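Long-range contacts in protein S100-A5 (Homo sapiens, PDB 6WN7), which binds calcium, zinc and copper as a homodimeric S100 protein of the EF-hand type, with calcium and copper competing for the same sites: residues L32-L37 against D57-L62; T17-Y22 against I70-Y75. The protein carries 2 engineered substitutions. All blocks are in the same frame, centred on the assembly; numbering follows the deposited sequence. Where two conformers were deposited one is given.

Contact 1: L32-L37 against D57-L62. With CA (calcium ion), chain K.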
ATOM      1  N   LEU B  32      15.602  -4.441   1.903  1.00 10.89           N
ATOM      2  CA  LEU B  32      15.991  -3.520   2.958  1.00 10.89           C
ATOM      3  C   LEU B  32      16.667  -4.280   4.090  1.00 10.85           C
ATOM      4  O   LEU B  32      16.075  -5.177   4.684  1.00 13.11           O
ATOM      5  CB  LEU B  32      14.760  -2.836   3.542  1.00 10.95           C
ATOM      6  CG  LEU B  32      13.924  -1.941   2.652  1.00 10.95           C
ATOM      7  CD1 LEU B  32      12.564  -1.824   3.217  1.00 12.15           C
ATOM      8  CD2 LEU B  32      14.538  -0.591   2.555  1.00 10.98           C
ATOM      9  N   SER B  33      17.884  -3.898   4.411  1.00 11.35           N
ATOM     10  CA  SER B  33      18.494  -4.353   5.638  1.00 11.65           C
ATOM     11  C   SER B  33      17.787  -3.696   6.832  1.00 13.75           C
ATOM     12  O   SER B  33      16.914  -2.839   6.682  1.00 13.77           O
ATOM     13  CB  SER B  33      19.980  -4.009   5.613  1.00 13.64           C
ATOM     14  OG  SER B  33      20.194  -2.602   5.586  1.00 13.30           O
ATOM     15  N   ARG B  34      18.163  -4.116   8.038  1.00 13.58           N
ATOM     16  CA  ARG B  34      17.653  -3.439   9.211  1.00 10.85           C
ATOM     17  C   ARG B  34      18.059  -1.970   9.202  1.00 10.88           C
ATOM     18  O   ARG B  34      17.248  -1.105   9.525  1.00 12.16           O
ATOM     19  CB  ARG B  34      18.128  -4.140  10.474  1.00 14.49           C
ATOM     20  CG  ARG B  34      17.364  -3.690  11.735  1.00 19.02           C
ATOM     21  CD  ARG B  34      17.992  -4.255  13.015  1.00 21.63           C
ATOM     22  NE  ARG B  34      17.563  -3.558  14.228  1.00 20.53           N
ATOM     23  CZ  ARG B  34      18.074  -2.408  14.665  1.00 18.16           C
ATOM     24  NH1 ARG B  34      17.615  -1.859  15.779  1.00 18.09           N
ATOM     25  NH2 ARG B  34      19.042  -1.800  13.989  1.00 19.59           N
ATOM     26  N   LYS B  35      19.301  -1.663   8.809  1.00 10.89           N
ATOM     27  CA  LYS B  35      19.713  -0.264   8.676  1.00 10.93           C
ATOM     28  C   LYS B  35      18.831   0.489   7.684  1.00 11.60           C
ATOM     29  O   LYS B  35      18.388   1.611   7.934  1.00 12.28           O
ATOM     30  CB  LYS B  35      21.149  -0.194   8.160  1.00 13.35           C
ATOM     31  N   GLU B  36      18.568  -0.103   6.532  1.00 11.60           N
ATOM     32  CA  GLU B  36      17.826   0.600   5.504  1.00 10.95           C
ATOM     33  C   GLU B  36      16.374   0.802   5.912  1.00 11.75           C
ATOM     34  O   GLU B  36      15.782   1.842   5.612  1.00 12.32           O
ATOM     35  CB  GLU B  36      17.976  -0.172   4.199  1.00 12.12           C
ATOM     36  CG  GLU B  36      19.423  -0.228   3.656  1.00 10.94           C
ATOM     37  CD  GLU B  36      19.567  -1.198   2.470  1.00 10.92           C
ATOM     38  OE1 GLU B  36      18.754  -2.111   2.371  1.00 11.69           O
ATOM     39  OE2 GLU B  36      20.481  -1.078   1.652  1.00 11.09           O
ATOM     40  N   LEU B  37      15.791  -0.169   6.611  1.00 12.51           N
ATOM     41  CA  LEU B  37      14.415  -0.029   7.072  1.00 11.95           C
ATOM     42  C   LEU B  37      14.294   1.087   8.101  1.00 12.18           C
ATOM     43  O   LEU B  37      13.367   1.904   8.048  1.00 11.02           O
ATOM     44  CB  LEU B  37      13.964  -1.355   7.664  1.00 12.43           C
ATOM     45  CG  LEU B  37      12.527  -1.314   8.162  1.00 13.10           C
ATOM     46  CD1 LEU B  37      11.557  -1.246   6.990  1.00 14.30           C
ATOM     47  CD2 LEU B  37      12.242  -2.486   9.044  1.00 13.36           C
ATOM     48  N   ASP B  57      11.581  -5.526  16.675  1.00 14.68           N
ATOM     49  CA  ASP B  57      10.349  -6.286  16.682  1.00 15.65           C
ATOM     50  C   ASP B  57       9.676  -6.224  15.321  1.00 14.59           C
ATOM     51  O   ASP B  57       9.150  -7.228  14.841  1.00 15.49           O
ATOM     52  CB  ASP B  57       9.428  -5.746  17.785  1.00 19.76           C
ATOM     53  CG  ASP B  57      10.048  -5.834  19.211  1.00 19.67           C
ATOM     54  OD1 ASP B  57      11.237  -6.144  19.380  1.00 21.12           O
ATOM     55  OD2 ASP B  57       9.323  -5.586  20.181  1.00 19.97           O
ATOM     56  N   LEU B  58       9.680  -5.049  14.687  1.00 15.71           N
ATOM     57  CA  LEU B  58       9.074  -4.906  13.366  1.00 14.40           C
ATOM     58  C   LEU B  58       9.882  -5.656  12.307  1.00 14.19           C
ATOM     59  O   LEU B  58       9.312  -6.323  11.442  1.00 19.10           O
ATOM     60  CB  LEU B  58       8.973  -3.428  13.020  1.00 16.67           C
ATOM     61  CG  LEU B  58       8.421  -3.088  11.636  1.00 15.04           C
ATOM     62  CD1 LEU B  58       6.938  -3.335  11.639  1.00 15.32           C
ATOM     63  CD2 LEU B  58       8.740  -1.661  11.274  1.00 13.52           C
ATOM     64  N   MET B  59      11.168  -5.654  12.460  1.00 13.81           N
ATOM     65  CA  MET B  59      12.033  -6.404  11.580  1.00 14.09           C
ATOM     66  C   MET B  59      11.698  -7.932  11.625  1.00 16.79           C
ATOM     67  O   MET B  59      11.518  -8.654  10.633  1.00 17.69           O
ATOM     68  CB  MET B  59      13.560  -6.173  11.870  1.00 16.19           C
ATOM     69  CG  MET B  59      14.502  -6.859  10.933  1.00 18.17           C
ATOM     70  SD  MET B  59      14.670  -6.053   9.316  1.00 20.14           S
ATOM     71  CE  MET B  59      15.425  -7.394   8.414  1.00 24.49           C
ATOM     72  N   LYS B  60      11.652  -8.426  12.839  1.00 16.41           N
ATOM     73  CA  LYS B  60      11.346  -9.841  13.030  1.00 14.34           C
ATOM     74  C   LYS B  60       9.927 -10.192  12.608  1.00 14.41           C
ATOM     75  O   LYS B  60       9.682 -11.319  12.163  1.00 18.60           O
ATOM     76  CB  LYS B  60      11.540 -10.230  14.497  1.00 19.32           C
ATOM     77  N   SER B  61       8.982  -9.265  12.737  1.00 17.62           N
ATOM     78  CA  SER B  61       7.619  -9.563  12.304  1.00 18.77           C
ATOM     79  C   SER B  61       7.485  -9.583  10.777  1.00 17.41           C
ATOM     80  O   SER B  61       6.663 -10.333  10.238  1.00 19.67           O
ATOM     81  CB  SER B  61       6.650  -8.556  12.910  1.00 17.97           C
ATOM     82  OG  SER B  61       7.261  -7.305  13.007  1.00 22.87           O
ATOM     83  N   LEU B  62       8.285  -8.785  10.072  1.00 14.75           N
ATOM     84  CA  LEU B  62       8.182  -8.648   8.628  1.00 13.03           C
ATOM     85  C   LEU B  62       9.006  -9.677   7.894  1.00 12.80           C
ATOM     86  O   LEU B  62       8.654 -10.049   6.774  1.00 14.78           O
ATOM     87  CB  LEU B  62       8.690  -7.270   8.192  1.00 12.94           C
ATOM     88  CG  LEU B  62       7.954  -6.038   8.713  1.00 13.77           C
ATOM     89  CD1 LEU B  62       8.758  -4.792   8.441  1.00 15.73           C
ATOM     90  CD2 LEU B  62       6.568  -5.936   8.089  1.00 15.42           C
TER
HETATM   91 CA    CA K 101      19.668  -3.273   0.525  1.00 12.02          CA
HETATM   92  O   HOH W   1      20.104  -5.035   1.992  1.00 15.99           O
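Met59 reaches from helix 52-62 to the first turn of helix 34-44, and its sulfur settles against Arg34: SD lies 4.0 Å from Arg34 CA and touches Arg34 CB at much the same distance. CG of Met59 stands anti to the backbone N (chi1 -176°) and the chain then bends at chi2, which puts SD beside the helix start. Next to it Leu37 works through one methyl. Its CD2 meets Leu58 CD2 at 4.2 Å, Leu62 CD1 at a similar separation and, slightly farther off, the Met59 sulfur. No hydrogen bond crosses between the segments.

Behind this apolar layer, Ser33 is the N-cap of helix 34-44 and forms a capping box with Glu36. Glu36 N gives a bond to Ser33 OG (3.1 Å), and Ser33 N returns one to Glu36 OE1 (2.8 Å), approaching from above the carboxylate plane. The same carboxylate grips calcium with both oxygens, OE1 at 2.4 Å and OE2 at 2.6 Å. A water and oxygens of Ser23, Glu26, Ser28 and Thr31 complete the site, the S100-type loop of the first EF-hand. The guanidinium of Arg34 turns to Asp56 of helix 52-62 in a salt bridge.

The contact itself is thus apolar, the salt bridge to Asp56 is the ionic link between the helices, and the capping box and carboxylate fix the N-terminal turn of helix 34-44 and tie it to the metal.

Contact 2: T17-Y22 against I70-Y75. With CA (calcium ion), chain L.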
ATOM      1  N   THR B  17       9.188   3.502  -5.657  1.00 12.67           N
ATOM      2  CA  THR B  17      10.422   4.265  -5.663  1.00 11.48           C
ATOM      3  C   THR B  17      10.897   4.579  -4.255  1.00 11.41           C
ATOM      4  O   THR B  17      12.105   4.658  -4.026  1.00 13.22           O
ATOM      5  CB  THR B  17      10.252   5.535  -6.484  1.00 12.32           C
ATOM      6  OG1 THR B  17       9.335   6.423  -5.843  1.00 14.61           O
ATOM      7  CG2 THR B  17       9.704   5.204  -7.844  1.00 12.59           C
ATOM      8  N   THR B  18       9.988   4.748  -3.291  1.00 11.56           N
ATOM      9  CA  THR B  18      10.446   4.967  -1.920  1.00 11.35           C
ATOM     10  C   THR B  18      11.214   3.754  -1.409  1.00 11.27           C
ATOM     11  O   THR B  18      12.319   3.891  -0.893  1.00 11.32           O
ATOM     12  CB  THR B  18       9.284   5.315  -0.988  1.00 12.63           C
ATOM     13  OG1 THR B  18       8.710   6.583  -1.345  1.00 13.11           O
ATOM     14  CG2 THR B  18       9.784   5.381   0.463  1.00 13.45           C
ATOM     15  N   PHE B  19      10.639   2.556  -1.548  1.00 11.24           N
ATOM     16  CA  PHE B  19      11.336   1.328  -1.169  1.00 11.18           C
ATOM     17  C   PHE B  19      12.735   1.321  -1.751  1.00 11.17           C
ATOM     18  O   PHE B  19      13.714   1.132  -1.037  1.00 11.12           O
ATOM     19  CB  PHE B  19      10.533   0.127  -1.674  1.00 11.18           C
ATOM     20  CG  PHE B  19      11.161  -1.194  -1.392  1.00 11.12           C
ATOM     21  CD1 PHE B  19      11.037  -1.794  -0.156  1.00 11.08           C
ATOM     22  CD2 PHE B  19      11.873  -1.849  -2.362  1.00 11.99           C
ATOM     23  CE1 PHE B  19      11.618  -3.028   0.095  1.00 11.03           C
ATOM     24  CE2 PHE B  19      12.457  -3.072  -2.101  1.00 11.08           C
ATOM     25  CZ  PHE B  19      12.322  -3.661  -0.877  1.00 11.03           C
ATOM     26  N   HIS B  20      12.838   1.577  -3.056  1.00 12.38           N
ATOM     27  CA  HIS B  20      14.102   1.453  -3.776  1.00 11.22           C
ATOM     28  C   HIS B  20      15.088   2.548  -3.404  1.00 11.23           C
ATOM     29  O   HIS B  20      16.293   2.299  -3.395  1.00 11.89           O
ATOM     30  CB  HIS B  20      13.818   1.405  -5.272  1.00 11.29           C
ATOM     31  CG  HIS B  20      13.352   0.056  -5.731  1.00 11.28           C
ATOM     32  ND1 HIS B  20      14.219  -0.964  -6.060  1.00 11.58           N
ATOM     33  CD2 HIS B  20      12.109  -0.455  -5.875  1.00 11.30           C
ATOM     34  CE1 HIS B  20      13.530  -2.039  -6.385  1.00 11.25           C
ATOM     35  NE2 HIS B  20      12.247  -1.750  -6.300  1.00 11.28           N
ATOM     36  N   LYS B  21      14.612   3.749  -3.072  1.00 11.26           N
ATOM     37  CA  LYS B  21      15.507   4.776  -2.548  1.00 12.69           C
ATOM     38  C   LYS B  21      16.377   4.227  -1.420  1.00 11.20           C
ATOM     39  O   LYS B  21      17.559   4.560  -1.323  1.00 12.69           O
ATOM     40  CB  LYS B  21      14.700   5.993  -2.074  1.00 12.60           C
ATOM     41  CG  LYS B  21      15.541   7.124  -1.479  1.00 16.50           C
ATOM     42  CD  LYS B  21      14.715   8.213  -0.780  1.00 20.69           C
ATOM     43  CE  LYS B  21      13.565   8.717  -1.638  1.00 24.52           C
ATOM     44  NZ  LYS B  21      13.100  10.078  -1.207  1.00 29.25           N
ATOM     45  N   TYR B  22      15.815   3.381  -0.560  1.00 11.15           N
ATOM     46  CA  TYR B  22      16.543   2.872   0.595  1.00 11.88           C
ATOM     47  C   TYR B  22      17.054   1.452   0.424  1.00 12.64           C
ATOM     48  O   TYR B  22      18.091   1.123   0.993  1.00 14.20           O
ATOM     49  CB  TYR B  22      15.663   2.979   1.849  1.00 14.53           C
ATOM     50  CG  TYR B  22      15.304   4.414   2.140  1.00 11.14           C
ATOM     51  CD1 TYR B  22      16.175   5.223   2.822  1.00 12.11           C
ATOM     52  CD2 TYR B  22      14.138   4.967   1.675  1.00 11.21           C
ATOM     53  CE1 TYR B  22      15.894   6.526   3.055  1.00 11.71           C
ATOM     54  CE2 TYR B  22      13.845   6.274   1.909  1.00 11.23           C
ATOM     55  CZ  TYR B  22      14.740   7.047   2.596  1.00 11.91           C
ATOM     56  OH  TYR B  22      14.470   8.350   2.860  1.00 13.42           O
ATOM     57  N   ILE B  70      14.267  -7.250   4.264  1.00 13.14           N
ATOM     58  CA  ILE B  70      12.850  -7.008   4.000  1.00 14.72           C
ATOM     59  C   ILE B  70      12.696  -6.796   2.505  1.00 10.90           C
ATOM     60  O   ILE B  70      13.116  -5.763   1.981  1.00 10.91           O
ATOM     61  CB  ILE B  70      12.336  -5.781   4.767  1.00 10.88           C
ATOM     62  CG1 ILE B  70      12.653  -5.928   6.250  1.00 15.96           C
ATOM     63  CG2 ILE B  70      10.849  -5.578   4.553  1.00 12.33           C
ATOM     64  CD1 ILE B  70      12.208  -7.232   6.835  1.00 19.31           C
ATOM     65  N   ASP B  71      12.076  -7.746   1.818  1.00 11.87           N
ATOM     66  CA  ASP B  71      11.820  -7.632   0.390  1.00 11.93           C
ATOM     67  C   ASP B  71      10.516  -6.881   0.154  1.00 11.74           C
ATOM     68  O   ASP B  71       9.803  -6.532   1.087  1.00 12.65           O
ATOM     69  CB  ASP B  71      11.851  -9.007  -0.284  1.00 14.47           C
ATOM     70  CG  ASP B  71      10.726  -9.938   0.160  1.00 16.64           C
ATOM     71  OD1 ASP B  71       9.823  -9.500   0.894  1.00 19.42           O
ATOM     72  OD2 ASP B  71      10.742 -11.123  -0.261  1.00 17.87           O
ATOM     73  N   PHE B  72      10.212  -6.592  -1.105  1.00 11.05           N
ATOM     74  CA  PHE B  72       9.056  -5.742  -1.339  1.00 11.10           C
ATOM     75  C   PHE B  72       7.770  -6.382  -0.825  1.00 11.11           C
ATOM     76  O   PHE B  72       6.868  -5.683  -0.371  1.00 12.11           O
ATOM     77  CB  PHE B  72       8.937  -5.383  -2.813  1.00 11.16           C
ATOM     78  CG  PHE B  72       7.855  -4.388  -3.089  1.00 11.22           C
ATOM     79  CD1 PHE B  72       8.063  -3.051  -2.860  1.00 12.62           C
ATOM     80  CD2 PHE B  72       6.625  -4.790  -3.560  1.00 11.58           C
ATOM     81  CE1 PHE B  72       7.070  -2.147  -3.094  1.00 12.45           C
ATOM     82  CE2 PHE B  72       5.635  -3.881  -3.794  1.00 11.78           C
ATOM     83  CZ  PHE B  72       5.856  -2.560  -3.553  1.00 11.33           C
ATOM     84  N   LYS B  73       7.661  -7.700  -0.877  1.00 11.60           N
ATOM     85  CA  LYS B  73       6.435  -8.339  -0.408  1.00 12.58           C
ATOM     86  C   LYS B  73       6.280  -8.210   1.100  1.00 12.04           C
ATOM     87  O   LYS B  73       5.198  -7.896   1.600  1.00 13.40           O
ATOM     88  CB  LYS B  73       6.441  -9.805  -0.794  1.00 13.74           C
ATOM     89  CG  LYS B  73       5.357 -10.606  -0.140  1.00 17.67           C
ATOM     90  CD  LYS B  73       5.200 -11.936  -0.826  1.00 21.12           C
ATOM     91  CE  LYS B  73       4.266 -12.812  -0.044  1.00 28.51           C
ATOM     92  NZ  LYS B  73       4.300 -14.228  -0.505  1.00 35.07           N
ATOM     93  N   GLU B  74       7.352  -8.471   1.844  1.00 14.01           N
ATOM     94  CA  GLU B  74       7.347  -8.242   3.288  1.00 12.75           C
ATOM     95  C   GLU B  74       7.111  -6.776   3.624  1.00 12.57           C
ATOM     96  O   GLU B  74       6.369  -6.458   4.560  1.00 13.08           O
ATOM     97  CB  GLU B  74       8.699  -8.678   3.850  1.00 14.58           C
ATOM     98  CG  GLU B  74       8.942 -10.170   3.700  1.00 16.71           C
ATOM     99  CD  GLU B  74      10.377 -10.617   3.965  1.00 14.04           C
ATOM    100  OE1 GLU B  74      11.321  -9.851   3.720  1.00 12.87           O
ATOM    101  OE2 GLU B  74      10.549 -11.771   4.416  1.00 15.17           O
ATOM    102  N   TYR B  75       7.748  -5.861   2.880  0.60 12.41           N
ATOM    103  CA  TYR B  75       7.560  -4.421   3.091  0.60 12.07           C
ATOM    104  C   TYR B  75       6.137  -3.992   2.786  0.60 11.09           C
ATOM    105  O   TYR B  75       5.648  -3.012   3.346  0.60 12.53           O
ATOM    106  CB  TYR B  75       8.567  -3.650   2.222  0.60 11.68           C
ATOM    107  CG  TYR B  75       8.229  -2.221   1.804  0.60 11.86           C
ATOM    108  CD1 TYR B  75       8.717  -1.129   2.520  0.60 11.80           C
ATOM    109  CD2 TYR B  75       7.485  -1.961   0.660  0.60 11.14           C
ATOM    110  CE1 TYR B  75       8.437   0.184   2.133  0.60 12.04           C
ATOM    111  CE2 TYR B  75       7.200  -0.653   0.259  0.60 13.05           C
ATOM    112  CZ  TYR B  75       7.684   0.427   0.994  0.60 13.79           C
ATOM    113  OH  TYR B  75       7.422   1.743   0.594  0.60 13.39           O
TER
HETATM  114 CA    CA L 102      13.101 -11.445   4.296  1.00 16.39          CA
HETATM  115  O   HOH W   2      13.597 -11.611   2.054  1.00 21.10           O
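Phe19 of helix 7-23 sets its ring against both Phe72 and Tyr75 at the start of helix 72-93, forming an aromatic cluster that joins the entering helix of the first EF-hand to the exiting helix of the second. Two edge-to-face stacks carry it. Phe72 turns its edge onto one face of Phe19, the planes nearly perpendicular at 88° and the centroids 5.5 Å apart. Phe19 in turn directs its edge at the face of Tyr75, more inclined at 58°, with CD1 only 3.5 Å from Tyr75 CG. CH-pi contacts add to both pairs: Phe72 CA sits over the Phe19 ring, and Phe19 CB over that of Tyr75. The Tyr75 contacts hold for one of its two conformers.

No hydrogen bond crosses between the segments; those of 70-75 build a capping box: Glu74 N reaches Asp71 OD1 (2.8 Å, 170°), and Asp71 N bonds back to Glu74 OE1 on its anti side. Glu74 chelates the second calcium through both carboxylate oxygens, joined by a water and by Asp63, Asn65, Asp67 and Glu69.

On the dimer side, His20 NE2 bonds to Asn87 OD1 of the second subunit. Ile70 O lies at the edge of the Phe19 ring, 3.6 Å from CZ.

In the fold
Contact 2 joins helix 7-23 to helix 72-93, the first and last of the chain; contact 1, nested between them in sequence, pairs helix 34-44 with helix 52-62. Each therefore links one EF-hand to the other, and together they bring in all four helices. Their centres are 11 Å apart and the two touch directly: Leu32 O and Ile70 N, 2.8 Å apart, join the two calcium-binding loops in the backbone pairing familiar from EF-hand pairs, while Leu32 CD1 packs on Phe19 CE1. Each contact also holds the bidentate glutamate of one calcium site, Glu36 or Glu74, so each calcium site is tied to the helix packing through its glutamate.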